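Local atomic coordinates of allantoicase (Saccharomyces cerevisiae, PDB entry 1O59), a protein that hydrolyses allantoate to (S)-ureidoglycolate and urea, a step of allantoin degradation that lets yeast use purines as secondary nitrogen sources. Residues Val35-Ser40 and Gly194-Pro199; Asp209-Cys214 and Ile262-Glu267; Lys221-His226 and Thr257-Ile262; Asp231-Pro236 and Gly345-Ile350. All blocks are in the same frame, centred on the assembly; numbering follows the deposited sequence. Where two conformers were deposited one is given.

From the N terminus, interaction 1 comes first: residues 35-40, just after the helix 21-31, pair with the end of strand 186-196 and close a loop of 153 residues that spans most of the first allantoicase repeat. Interaction 2 opens after that, joining the segment 209-214, which starts with a turn, to the end of strand 258-263. Interaction 3, between 221-226 and 257-262, falls within this second loop and shares I262 with it. Interaction 4 starts in the same loop, at 231-236, but ends at 345-350, and therefore crosses both interactions 2 and 3. I262, L233, L234 and I350 pack where these contacts meet, between the two sheets of the second repeat, while V35 and V196 touch V213 between interactions 1 and 2.

Interaction 1 of 4, residues Val35-Ser40 and Gly194-Pro199; sequences VDVIGS and GRVVPP
V35 and G194 form an antiparallel hydrogen-bonded pair, and each uses both its backbone N-H and its carbonyl on the other. The bond from G194 N to V35 O is the shorter, at 2.9 Å. The return bond from V35 N to G194 O measures 3.2 Å and reaches the oxygen from above the carbonyl plane, 35° out of it. Directly after V35 the chain leaves the sheet through a type I turn from D36 to G39, in which the closing bond from G39 N to D36 O is weak. D36 OD1 accepts from L192 N on the neighbouring strand and, weakly, from I38 N, so the carboxylate ties the turn to the sheet. The apolar part of the contact is small. V35 CG2 lies 3.8 Å from V196 CG2, the two side chains crossing obliquely, and V37 CG1 rests over the glycine backbone, 3.9 Å from G194 O. Further along, S40 OG is bonded to I61 O. The contact thus places the short strand 35-36 against the end of strand 186-196, which also pairs with strands 83-84 and 105-113; V37 packs on A105 of the latter.

Interaction 2 of 4, residues Asp209-Cys214 and Ile262-Glu267; sequences DLAYVC and IQLGRE
The L210 carbonyl accepts a nearly straight hydrogen bond from G265 N (2.8 Å, N-H...O 172°), the donor lying nearly along the C=O axis, so that the turn 209-212 meets the chain just as it leaves strand 258-263. This turn is of type I, and D209 holds it twice: its carbonyl accepts from Y212 N, and its OD1 accepts from A211 N in an Asx turn. The same OD1 also receives V352 N. L264 packs beside the bonded carbonyl. Its CB is 3.6 Å from L210 O, and its CD2 reaches on to A211 CB at 4.1 Å and to L210 CB at 4.2 Å, giving the polar link an apolar flank. The L210 side chain covers the other end of the contact, with CD2 4.2 Å from R266 CB; the bent arginine chain leads on to a salt bridge between R266 NE and the terminal carboxylate of Y355. Around this contact, L210 shares backbone bonding with V352 of strand 346-354, on which A211 also packs, while L264 lies on V337 of strand 336-342. The turn consequently bridges the ends of strands belonging to the two sheets of the second repeat.

Interaction 3 of 4, residues Lys221-His226 and Thr257-Ile262; sequences KYSDQH and TDWAVI
S223 and W259 meet at the end of an antiparallel strand pair, where the edge strand 218-222 of a five-stranded sheet runs beside strand 258-263. K221 and V261 are a hydrogen-bonded pair, with V261 N 2.8 Å from K221 O; Y222 and A260 form the next, non-hydrogen-bonded pair. S223 N then donates to W259 O. Beyond this point the serine side chain takes over from the backbone. Its OG stands between the backbone N and the carbonyl carbon (chi1 51°), where it accepts from W259 N at 2.8 Å and donates to D258 OD1 at 2.7 Å. The carboxylate is met on its anti side, 18° out of plane, while D258 OD2 is bonded to T248 OG1. W259 has its CG in the corresponding position, and its indole lies back across the neighbouring strand, one face covered by S223 CB and the Y222-S223 peptide. K221 CB touches the far end of the ring, 4.0 Å from W259 CZ3. An alanine in place of W259 would probably uncover this stretch of edge-strand backbone and deprive S223 CB of its aromatic partner. The CH-pi contact is well centred: S223 CB sits 3.8 Å from the centroid of the W259 five-membered ring, 9° off its normal.

Interaction 4 of 4, residues Asp231-Pro236 and Gly345-Ile350; sequences DNLLLP and GGVKRI
A classic beta bulge in strand 346-354, where K348 and R349 both face D277, receives the 3-10 turn 231-233 and the loop that follows it. L233 O accepts from I350 N at 2.9 Å, in the carbonyl plane and on a lone pair. Next to this bond the R349 side chain bends at chi2 (-74°), which carries CD back to the turn, 3.4 Å from N232 O. Its guanidinium lies between two aliphatic groups: L235 CB is 3.6 Å above the centre of one face, and K348 CG covers the opposite face toward the rim. Several carbonyls surround the group. NH1 donates to K348 O at 2.9 Å and also to D244 O, NE donates to G237 O, and NH2 makes a weak bond to P236 O. An alanine at R349 would probably leave these carbonyls without the N-H groups of the guanidinium and open a gap between L235 and K348. On the other side of the turn L233 CD2 packs 3.7 Å from V347 CG1, and L233 CB lies 4.1 Å from I350 CG2. A260 and I262 of strand 258-263 also touch L233, which places these side chains between the facing sheets. Such apolar packing between two antiparallel sheets is the hallmark of a beta sandwich, here that of the second allantoicase repeat.

Interaction 1 of 4, residues Val35-Ser40 and Gly194-Pro199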
loop_
_atom_site.group_PDB
_atom_site.type_symbol
_atom_site.label_atom_id
_atom_site.label_comp_id
_atom_site.label_asym_id
_atom_site.label_seq_id
_atom_site.Cartn_x
_atom_site.Cartn_y
_atom_site.Cartn_z
ATOM N N VAL A 35 -4.306 2.225 -2.903
ATOM C CA VAL A 35 -3.218 1.612 -2.142
ATOM C C VAL A 35 -3.778 0.465 -1.297
ATOM O O VAL A 35 -4.991 0.371 -1.110
ATOM C CB VAL A 35 -2.549 2.641 -1.207
ATOM C CG1 VAL A 35 -1.934 3.800 -2.012
ATOM C CG2 VAL A 35 -3.562 3.174 -0.164
ATOM N N ASP A 36 -2.894 -0.391 -0.790
ATOM C CA ASP A 36 -3.276 -1.469 0.144
ATOM C C ASP A 36 -3.542 -0.901 1.543
ATOM O O ASP A 36 -2.618 -0.705 2.375
ATOM C CB ASP A 36 -2.209 -2.555 0.173
ATOM C CG ASP A 36 -2.496 -3.647 1.182
ATOM O OD1 ASP A 36 -3.693 -3.828 1.538
ATOM O OD2 ASP A 36 -1.571 -4.375 1.656
ATOM N N VAL A 37 -4.825 -0.645 1.799
ATOM C CA VAL A 37 -5.228 0.076 2.986
ATOM C C VAL A 37 -5.223 -0.805 4.238
ATOM O O VAL A 37 -5.415 -0.284 5.337
ATOM C CB VAL A 37 -6.621 0.721 2.815
ATOM C CG1 VAL A 37 -6.604 1.788 1.712
ATOM C CG2 VAL A 37 -7.696 -0.360 2.540
ATOM N N ILE A 38 -5.047 -2.125 4.065
ATOM C CA ILE A 38 -4.946 -3.062 5.191
ATOM C C ILE A 38 -3.534 -3.571 5.464
ATOM O O ILE A 38 -3.338 -4.326 6.424
ATOM C CB ILE A 38 -5.884 -4.275 5.033
ATOM C CG1 ILE A 38 -5.481 -5.137 3.829
ATOM C CG2 ILE A 38 -7.309 -3.791 4.922
ATOM C CD1 ILE A 38 -6.385 -6.317 3.570
ATOM N N GLY A 39 -2.570 -3.177 4.628
ATOM C CA GLY A 39 -1.169 -3.545 4.845
ATOM C C GLY A 39 -0.684 -3.052 6.199
ATOM O O GLY A 39 -0.986 -1.925 6.578
ATOM N N SER A 40 0.063 -3.904 6.908
ATOM C CA SER A 40 0.677 -3.548 8.187
ATOM C C SER A 40 1.650 -2.374 8.106
ATOM O O SER A 40 1.877 -1.673 9.097
ATOM C CB SER A 40 1.418 -4.741 8.750
ATOM O OG SER A 40 2.494 -5.083 7.919
ATOM N N GLY A 194 -7.786 0.489 -1.920
ATOM C CA GLY A 194 -8.810 1.531 -1.848
ATOM C C GLY A 194 -8.286 2.950 -2.033
ATOM O O GLY A 194 -7.118 3.215 -1.830
ATOM N N ARG A 195 -9.165 3.853 -2.450
ATOM C CA ARG A 195 -8.811 5.241 -2.644
ATOM C C ARG A 195 -9.027 5.831 -1.276
ATOM O O ARG A 195 -10.122 5.764 -0.752
ATOM C CB ARG A 195 -9.693 5.915 -3.719
ATOM C CG ARG A 195 -9.086 7.136 -4.374
ATOM C CD ARG A 195 -8.935 8.347 -3.472
ATOM N NE ARG A 195 -8.259 9.428 -4.186
ATOM C CZ ARG A 195 -6.976 9.750 -4.077
ATOM N NH1 ARG A 195 -6.179 9.113 -3.243
ATOM N NH2 ARG A 195 -6.496 10.743 -4.813
ATOM N N VAL A 196 -7.970 6.388 -0.693
ATOM C CA VAL A 196 -8.022 6.897 0.658
ATOM C C VAL A 196 -8.820 8.178 0.691
ATOM O O VAL A 196 -8.718 9.014 -0.201
ATOM C CB VAL A 196 -6.596 7.132 1.248
ATOM C CG1 VAL A 196 -6.669 7.770 2.642
ATOM C CG2 VAL A 196 -5.821 5.847 1.295
ATOM N N VAL A 197 -9.640 8.288 1.730
ATOM C CA VAL A 197 -10.321 9.517 2.089
ATOM C C VAL A 197 -9.505 10.241 3.161
ATOM O O VAL A 197 -9.379 9.733 4.289
ATOM C CB VAL A 197 -11.705 9.226 2.696
ATOM C CG1 VAL A 197 -12.425 10.538 3.028
ATOM C CG2 VAL A 197 -12.537 8.365 1.741
ATOM N N PRO A 198 -8.966 11.417 2.856
ATOM C CA PRO A 198 -8.257 12.167 3.886
ATOM C C PRO A 198 -9.240 12.609 5.023
ATOM O O PRO A 198 -10.445 12.893 4.749
ATOM C CB PRO A 198 -7.716 13.393 3.125
ATOM C CG PRO A 198 -8.665 13.576 1.936
ATOM C CD PRO A 198 -9.047 12.153 1.572
ATOM N N PRO A 199 -8.741 12.692 6.269
ATOM C CA PRO A 199 -9.565 13.123 7.427
ATOM C C PRO A 199 -9.630 14.653 7.586
ATOM O O PRO A 199 -10.493 15.307 6.981
ATOM C CB PRO A 199 -8.804 12.505 8.615
ATOM C CG PRO A 199 -7.330 12.673 8.199
ATOM C CD PRO A 199 -7.346 12.388 6.680
#

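Interaction 2 of 4, residues Asp209-Cys214 and Ile262-Glu267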
loop_
_atom_site.group_PDB
_atom_site.type_symbol
_atom_site.label_atom_id
_atom_site.label_comp_id
_atom_site.label_asym_id
_atom_site.label_seq_id
_atom_site.Cartn_x
_atom_site.Cartn_y
_atom_site.Cartn_z
ATOM N N ASP A 209 1.012 17.032 5.287
ATOM C CA ASP A 209 1.896 16.367 4.356
ATOM C C ASP A 209 1.072 15.924 3.137
ATOM O O ASP A 209 0.380 14.903 3.149
ATOM C CB ASP A 209 2.614 15.178 5.016
ATOM C CG ASP A 209 3.671 14.569 4.123
ATOM O OD1 ASP A 209 3.767 14.944 2.932
ATOM O OD2 ASP A 209 4.440 13.682 4.524
ATOM N N LEU A 210 1.179 16.717 2.081
ATOM C CA LEU A 210 0.429 16.497 0.869
ATOM C C LEU A 210 0.841 15.210 0.202
ATOM O O LEU A 210 0.092 14.679 -0.604
ATOM C CB LEU A 210 0.637 17.664 -0.110
ATOM C CG LEU A 210 0.148 19.016 0.415
ATOM C CD1 LEU A 210 0.643 20.137 -0.455
ATOM C CD2 LEU A 210 -1.383 19.039 0.542
ATOM N N ALA A 211 2.027 14.713 0.542
ATOM C CA ALA A 211 2.550 13.478 -0.033
ATOM C C ALA A 211 2.346 12.240 0.839
ATOM O O ALA A 211 2.767 11.136 0.474
ATOM C CB ALA A 211 4.015 13.663 -0.324
ATOM N N TYR A 212 1.697 12.399 1.982
ATOM C CA TYR A 212 1.476 11.268 2.889
ATOM C C TYR A 212 0.358 10.343 2.389
ATOM O O TYR A 212 -0.685 10.800 1.907
ATOM C CB TYR A 212 1.100 11.832 4.261
ATOM C CG TYR A 212 1.097 10.917 5.440
ATOM C CD1 TYR A 212 2.056 9.923 5.602
ATOM C CD2 TYR A 212 0.162 11.108 6.463
ATOM C CE1 TYR A 212 2.070 9.130 6.760
ATOM C CE2 TYR A 212 0.159 10.329 7.596
ATOM C CZ TYR A 212 1.123 9.348 7.749
ATOM O OH TYR A 212 1.096 8.561 8.876
ATOM N N VAL A 213 0.549 9.050 2.578
ATOM C CA VAL A 213 -0.384 8.087 2.089
ATOM C C VAL A 213 -1.770 8.248 2.722
ATOM O O VAL A 213 -2.800 8.070 2.032
ATOM C CB VAL A 213 0.152 6.608 2.226
ATOM C CG1 VAL A 213 0.333 6.165 3.680
ATOM C CG2 VAL A 213 -0.790 5.634 1.478
ATOM N N CYS A 214 -1.798 8.590 4.010
ATOM C CA CYS A 214 -3.053 8.778 4.710
ATOM C C CYS A 214 -3.774 10.047 4.313
ATOM O O CYS A 214 -4.903 10.263 4.728
ATOM C CB CYS A 214 -2.833 8.858 6.207
ATOM S SG CYS A 214 -1.989 7.433 6.890
ATOM N N ILE A 262 4.909 11.121 -7.780
ATOM C CA ILE A 262 3.917 11.009 -6.732
ATOM C C ILE A 262 2.750 11.948 -6.970
ATOM O O ILE A 262 2.952 13.133 -7.161
ATOM C CB ILE A 262 4.606 11.230 -5.389
ATOM C CG1 ILE A 262 5.463 9.990 -5.077
ATOM C CG2 ILE A 262 3.589 11.450 -4.261
ATOM C CD1 ILE A 262 6.820 10.372 -4.657
ATOM N N GLN A 263 1.533 11.398 -7.014
ATOM C CA GLN A 263 0.352 12.226 -6.977
ATOM C C GLN A 263 0.082 12.601 -5.531
ATOM O O GLN A 263 -0.054 11.731 -4.673
ATOM C CB GLN A 263 -0.859 11.504 -7.547
ATOM C CG GLN A 263 -2.079 12.404 -7.657
ATOM C CD GLN A 263 -3.104 11.916 -8.645
ATOM O OE1 GLN A 263 -2.769 11.411 -9.684
ATOM N NE2 GLN A 263 -4.346 12.095 -8.327
ATOM N N LEU A 264 0.020 13.904 -5.287
ATOM C CA LEU A 264 -0.286 14.463 -3.988
ATOM C C LEU A 264 -1.746 14.223 -3.648
ATOM O O LEU A 264 -2.581 14.018 -4.535
ATOM C CB LEU A 264 -0.013 15.968 -3.984
ATOM C CG LEU A 264 1.413 16.446 -4.324
ATOM C CD1 LEU A 264 1.518 17.997 -4.244
ATOM C CD2 LEU A 264 2.452 15.781 -3.420
ATOM N N GLY A 265 -2.051 14.258 -2.351
ATOM C CA GLY A 265 -3.397 13.985 -1.867
ATOM C C GLY A 265 -4.397 15.028 -2.299
ATOM O O GLY A 265 -5.596 14.776 -2.291
ATOM N N ARG A 266 -3.873 16.180 -2.704
ATOM C CA ARG A 266 -4.615 17.381 -3.063
ATOM C C ARG A 266 -3.717 18.175 -4.020
ATOM O O ARG A 266 -2.503 18.104 -3.935
ATOM C CB ARG A 266 -4.762 18.232 -1.805
ATOM C CG ARG A 266 -6.086 18.732 -1.508
ATOM C CD ARG A 266 -6.130 20.182 -1.029
ATOM N NE ARG A 266 -5.362 20.619 0.162
ATOM C CZ ARG A 266 -5.654 20.348 1.447
ATOM N NH1 ARG A 266 -6.618 19.494 1.791
ATOM N NH2 ARG A 266 -4.923 20.912 2.399
ATOM N N GLU A 267 -4.289 18.991 -4.884
ATOM C CA GLU A 267 -3.499 20.034 -5.562
ATOM C C GLU A 267 -3.056 21.090 -4.522
ATOM O O GLU A 267 -3.871 21.630 -3.777
ATOM C CB GLU A 267 -4.324 20.674 -6.689
ATOM C CG GLU A 267 -3.670 21.867 -7.382
ATOM C CD GLU A 267 -4.639 22.625 -8.260
ATOM O OE1 GLU A 267 -5.325 21.926 -9.039
ATOM O OE2 GLU A 267 -4.729 23.888 -8.158
#

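Interaction 3 of 4, residues Lys221-His226 and Thr257-Ile262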
loop_
_atom_site.group_PDB
_atom_site.type_symbol
_atom_site.label_atom_id
_atom_site.label_comp_id
_atom_site.label_asym_id
_atom_site.label_seq_id
_atom_site.Cartn_x
_atom_site.Cartn_y
_atom_site.Cartn_z
ATOM N N LYS A 221 4.455 6.240 -10.729
ATOM C CA LYS A 221 5.362 5.787 -11.786
ATOM C C LYS A 221 6.773 5.879 -11.283
ATOM O O LYS A 221 7.079 6.718 -10.456
ATOM C CB LYS A 221 5.206 6.617 -13.066
ATOM C CG LYS A 221 4.029 6.164 -13.926
ATOM C CD LYS A 221 4.263 6.237 -15.462
ATOM C CE LYS A 221 3.193 5.352 -16.219
ATOM N NZ LYS A 221 3.389 5.166 -17.719
ATOM N N TYR A 222 7.624 4.992 -11.774
ATOM C CA TYR A 222 8.994 4.897 -11.280
ATOM C C TYR A 222 9.894 4.410 -12.396
ATOM O O TYR A 222 9.463 3.710 -13.290
ATOM C CB TYR A 222 9.090 3.958 -10.053
ATOM C CG TYR A 222 8.513 2.570 -10.288
ATOM C CD1 TYR A 222 9.269 1.557 -10.850
ATOM C CD2 TYR A 222 7.207 2.289 -9.955
ATOM C CE1 TYR A 222 8.715 0.280 -11.098
ATOM C CE2 TYR A 222 6.662 1.032 -10.158
ATOM C CZ TYR A 222 7.404 0.026 -10.741
ATOM O OH TYR A 222 6.794 -1.200 -10.980
ATOM N N SER A 223 11.157 4.788 -12.307
ATOM C CA SER A 223 12.177 4.264 -13.186
ATOM C C SER A 223 12.446 2.756 -12.911
ATOM O O SER A 223 12.427 1.949 -13.811
ATOM C CB SER A 223 13.443 5.103 -13.011
ATOM O OG SER A 223 13.791 5.217 -11.640
ATOM N N ASP A 224 12.606 2.392 -11.650
ATOM C CA ASP A 224 13.134 1.101 -11.223
ATOM C C ASP A 224 12.738 0.977 -9.748
ATOM O O ASP A 224 12.612 1.984 -9.060
ATOM C CB ASP A 224 14.677 1.130 -11.389
ATOM C CG ASP A 224 15.405 -0.169 -10.904
ATOM O OD1 ASP A 224 15.251 -1.190 -11.629
ATOM O OD2 ASP A 224 16.177 -0.240 -9.876
ATOM N N GLN A 225 12.506 -0.253 -9.292
ATOM C CA GLN A 225 12.334 -0.600 -7.877
ATOM C C GLN A 225 13.125 -1.855 -7.704
ATOM O O GLN A 225 12.681 -2.897 -8.102
ATOM C CB GLN A 225 10.890 -1.000 -7.561
ATOM C CG GLN A 225 9.875 0.080 -7.541
ATOM C CD GLN A 225 8.489 -0.421 -7.164
ATOM O OE1 GLN A 225 7.756 0.293 -6.490
ATOM N NE2 GLN A 225 8.119 -1.626 -7.618
ATOM N N HIS A 226 14.310 -1.815 -7.148
ATOM C CA HIS A 226 15.041 -3.069 -7.014
ATOM C C HIS A 226 14.654 -3.682 -5.683
ATOM O O HIS A 226 14.150 -4.794 -5.646
ATOM C CB HIS A 226 16.531 -2.816 -7.106
ATOM C CG HIS A 226 17.359 -4.026 -6.861
ATOM N ND1 HIS A 226 18.323 -4.075 -5.870
ATOM C CD2 HIS A 226 17.355 -5.241 -7.460
ATOM C CE1 HIS A 226 18.882 -5.274 -5.878
ATOM N NE2 HIS A 226 18.308 -6.002 -6.825
ATOM N N THR A 257 19.803 8.580 -14.031
ATOM C CA THR A 257 19.033 8.868 -12.831
ATOM C C THR A 257 17.927 7.852 -12.612
ATOM O O THR A 257 17.537 7.099 -13.495
ATOM C CB THR A 257 18.364 10.246 -12.900
ATOM O OG1 THR A 257 17.399 10.259 -13.955
ATOM C CG2 THR A 257 19.349 11.340 -13.264
ATOM N N ASP A 258 17.416 7.872 -11.394
ATOM C CA ASP A 258 16.206 7.166 -11.055
ATOM C C ASP A 258 15.187 8.200 -10.578
ATOM O O ASP A 258 15.538 9.321 -10.190
ATOM C CB ASP A 258 16.511 6.070 -10.022
ATOM C CG ASP A 258 17.050 4.799 -10.685
ATOM O OD1 ASP A 258 16.391 4.325 -11.669
ATOM O OD2 ASP A 258 18.122 4.232 -10.325
ATOM N N TRP A 259 13.922 7.840 -10.660
ATOM C CA TRP A 259 12.885 8.774 -10.324
ATOM C C TRP A 259 11.598 8.087 -9.939
ATOM O O TRP A 259 11.345 6.926 -10.289
ATOM C CB TRP A 259 12.641 9.749 -11.479
ATOM C CG TRP A 259 12.463 9.086 -12.816
ATOM C CD1 TRP A 259 13.415 8.923 -13.811
ATOM C CD2 TRP A 259 11.248 8.536 -13.338
ATOM N NE1 TRP A 259 12.854 8.311 -14.912
ATOM C CE2 TRP A 259 11.532 8.055 -14.655
ATOM C CE3 TRP A 259 9.942 8.388 -12.829
ATOM C CZ2 TRP A 259 10.577 7.418 -15.439
ATOM C CZ3 TRP A 259 8.998 7.777 -13.606
ATOM C CH2 TRP A 259 9.318 7.296 -14.913
ATOM N N ALA A 260 10.778 8.865 -9.258
ATOM C CA ALA A 260 9.509 8.422 -8.752
ATOM C C ALA A 260 8.554 9.585 -8.865
ATOM O O ALA A 260 8.864 10.675 -8.408
ATOM C CB ALA A 260 9.661 7.990 -7.295
ATOM N N VAL A 261 7.408 9.354 -9.504
ATOM C CA VAL A 261 6.330 10.341 -9.568
ATOM C C VAL A 261 5.256 10.063 -8.520
ATOM O O VAL A 261 4.732 8.951 -8.401
ATOM C CB VAL A 261 5.653 10.400 -10.932
ATOM C CG1 VAL A 261 4.509 11.401 -10.905
ATOM C CG2 VAL A 261 6.646 10.794 -12.017
ATOM N N ILE A 262 4.909 11.121 -7.780
ATOM C CA ILE A 262 3.917 11.009 -6.732
ATOM C C ILE A 262 2.750 11.948 -6.970
ATOM O O ILE A 262 2.952 13.133 -7.161
ATOM C CB ILE A 262 4.606 11.230 -5.389
ATOM C CG1 ILE A 262 5.463 9.990 -5.077
ATOM C CG2 ILE A 262 3.589 11.450 -4.261
ATOM C CD1 ILE A 262 6.820 10.372 -4.657
#

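Interaction 4 of 4, residues Asp231-Pro236 and Gly345-Ile350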
loop_
_atom_site.group_PDB
_atom_site.type_symbol
_atom_site.label_atom_id
_atom_site.label_comp_id
_atom_site.label_asym_id
_atom_site.label_seq_id
_atom_site.Cartn_x
_atom_site.Cartn_y
_atom_site.Cartn_z
ATOM N N ASP A 231 5.972 3.058 -3.255
ATOM C CA ASP A 231 4.902 3.342 -2.305
ATOM C C ASP A 231 5.390 3.441 -0.870
ATOM O O ASP A 231 4.729 4.051 -0.038
ATOM C CB ASP A 231 3.738 2.353 -2.435
ATOM C CG ASP A 231 4.139 0.953 -2.187
ATOM O OD1 ASP A 231 4.992 0.459 -2.968
ATOM O OD2 ASP A 231 3.629 0.258 -1.262
ATOM N N ASN A 232 6.574 2.910 -0.599
ATOM C CA ASN A 232 7.149 3.028 0.711
ATOM C C ASN A 232 7.548 4.459 1.033
ATOM O O ASN A 232 7.765 4.782 2.195
ATOM C CB ASN A 232 8.368 2.109 0.866
ATOM C CG ASN A 232 7.993 0.630 0.927
ATOM O OD1 ASN A 232 6.820 0.296 1.177
ATOM N ND2 ASN A 232 8.982 -0.267 0.705
ATOM N N LEU A 233 7.664 5.312 0.021
ATOM C CA LEU A 233 8.090 6.711 0.230
ATOM C C LEU A 233 7.116 7.555 1.059
ATOM O O LEU A 233 7.491 8.587 1.588
ATOM C CB LEU A 233 8.253 7.406 -1.111
ATOM C CG LEU A 233 9.468 6.965 -1.944
ATOM C CD1 LEU A 233 9.340 7.573 -3.333
ATOM C CD2 LEU A 233 10.813 7.356 -1.279
ATOM N N LEU A 234 5.858 7.108 1.116
ATOM C CA LEU A 234 4.766 7.890 1.614
ATOM C C LEU A 234 4.248 7.322 2.933
ATOM O O LEU A 234 3.198 7.737 3.438
ATOM C CB LEU A 234 3.661 7.892 0.546
ATOM C CG LEU A 234 4.114 8.035 -0.911
ATOM C CD1 LEU A 234 2.967 7.909 -1.873
ATOM C CD2 LEU A 234 4.823 9.373 -1.178
ATOM N N LEU A 235 4.984 6.385 3.514
ATOM C CA LEU A 235 4.484 5.670 4.683
ATOM C C LEU A 235 4.688 6.435 5.996
ATOM O O LEU A 235 5.513 7.313 6.092
ATOM C CB LEU A 235 5.169 4.299 4.794
ATOM C CG LEU A 235 4.871 3.320 3.656
ATOM C CD1 LEU A 235 5.653 2.047 3.911
ATOM C CD2 LEU A 235 3.377 3.029 3.556
ATOM N N PRO A 236 3.980 6.040 7.029
ATOM C CA PRO A 236 4.247 6.597 8.340
ATOM C C PRO A 236 5.624 6.152 8.841
ATOM O O PRO A 236 6.115 5.064 8.454
ATOM C CB PRO A 236 3.135 6.014 9.250
ATOM C CG PRO A 236 2.188 5.254 8.362
ATOM C CD PRO A 236 2.930 5.007 7.054
ATOM N N GLY A 345 20.184 4.754 -5.935
ATOM C CA GLY A 345 20.314 4.573 -4.488
ATOM C C GLY A 345 18.983 4.358 -3.812
ATOM O O GLY A 345 18.021 3.911 -4.425
ATOM N N GLY A 346 18.929 4.733 -2.537
ATOM C CA GLY A 346 17.781 4.474 -1.702
ATOM C C GLY A 346 17.346 5.665 -0.895
ATOM O O GLY A 346 18.144 6.332 -0.266
ATOM N N VAL A 347 16.043 5.894 -0.903
ATOM C CA VAL A 347 15.413 6.919 -0.101
ATOM C C VAL A 347 14.290 6.257 0.722
ATOM O O VAL A 347 13.488 5.518 0.173
ATOM C CB VAL A 347 14.810 7.999 -1.031
ATOM C CG1 VAL A 347 13.988 9.011 -0.223
ATOM C CG2 VAL A 347 15.912 8.710 -1.803
ATOM N N LYS A 348 14.231 6.531 2.019
ATOM C CA LYS A 348 13.131 6.010 2.854
ATOM C C LYS A 348 11.781 6.739 2.639
ATOM O O LYS A 348 10.756 6.108 2.490
ATOM C CB LYS A 348 13.516 6.063 4.334
ATOM C CG LYS A 348 12.683 5.188 5.267
ATOM C CD LYS A 348 12.790 3.695 4.906
ATOM C CE LYS A 348 13.974 3.049 5.532
ATOM N NZ LYS A 348 13.665 2.782 6.983
ATOM N N ARG A 349 11.794 8.068 2.676
ATOM C CA ARG A 349 10.565 8.830 2.613
ATOM C C ARG A 349 10.741 10.128 1.887
ATOM O O ARG A 349 11.861 10.673 1.794
ATOM C CB ARG A 349 10.056 9.151 4.010
ATOM C CG ARG A 349 9.783 7.937 4.899
ATOM C CD ARG A 349 8.543 7.135 4.557
ATOM N NE ARG A 349 8.370 6.092 5.554
ATOM C CZ ARG A 349 8.760 4.848 5.435
ATOM N NH1 ARG A 349 9.348 4.407 4.350
ATOM N NH2 ARG A 349 8.601 4.031 6.444
ATOM N N ILE A 350 9.615 10.607 1.349
ATOM C CA ILE A 350 9.479 12.010 0.956
ATOM C C ILE A 350 8.209 12.649 1.546
ATOM O O ILE A 350 7.120 12.053 1.604
ATOM C CB ILE A 350 9.596 12.216 -0.588
ATOM C CG1 ILE A 350 9.632 13.729 -0.899
ATOM C CG2 ILE A 350 8.452 11.536 -1.361
ATOM C CD1 ILE A 350 9.993 14.042 -2.328
#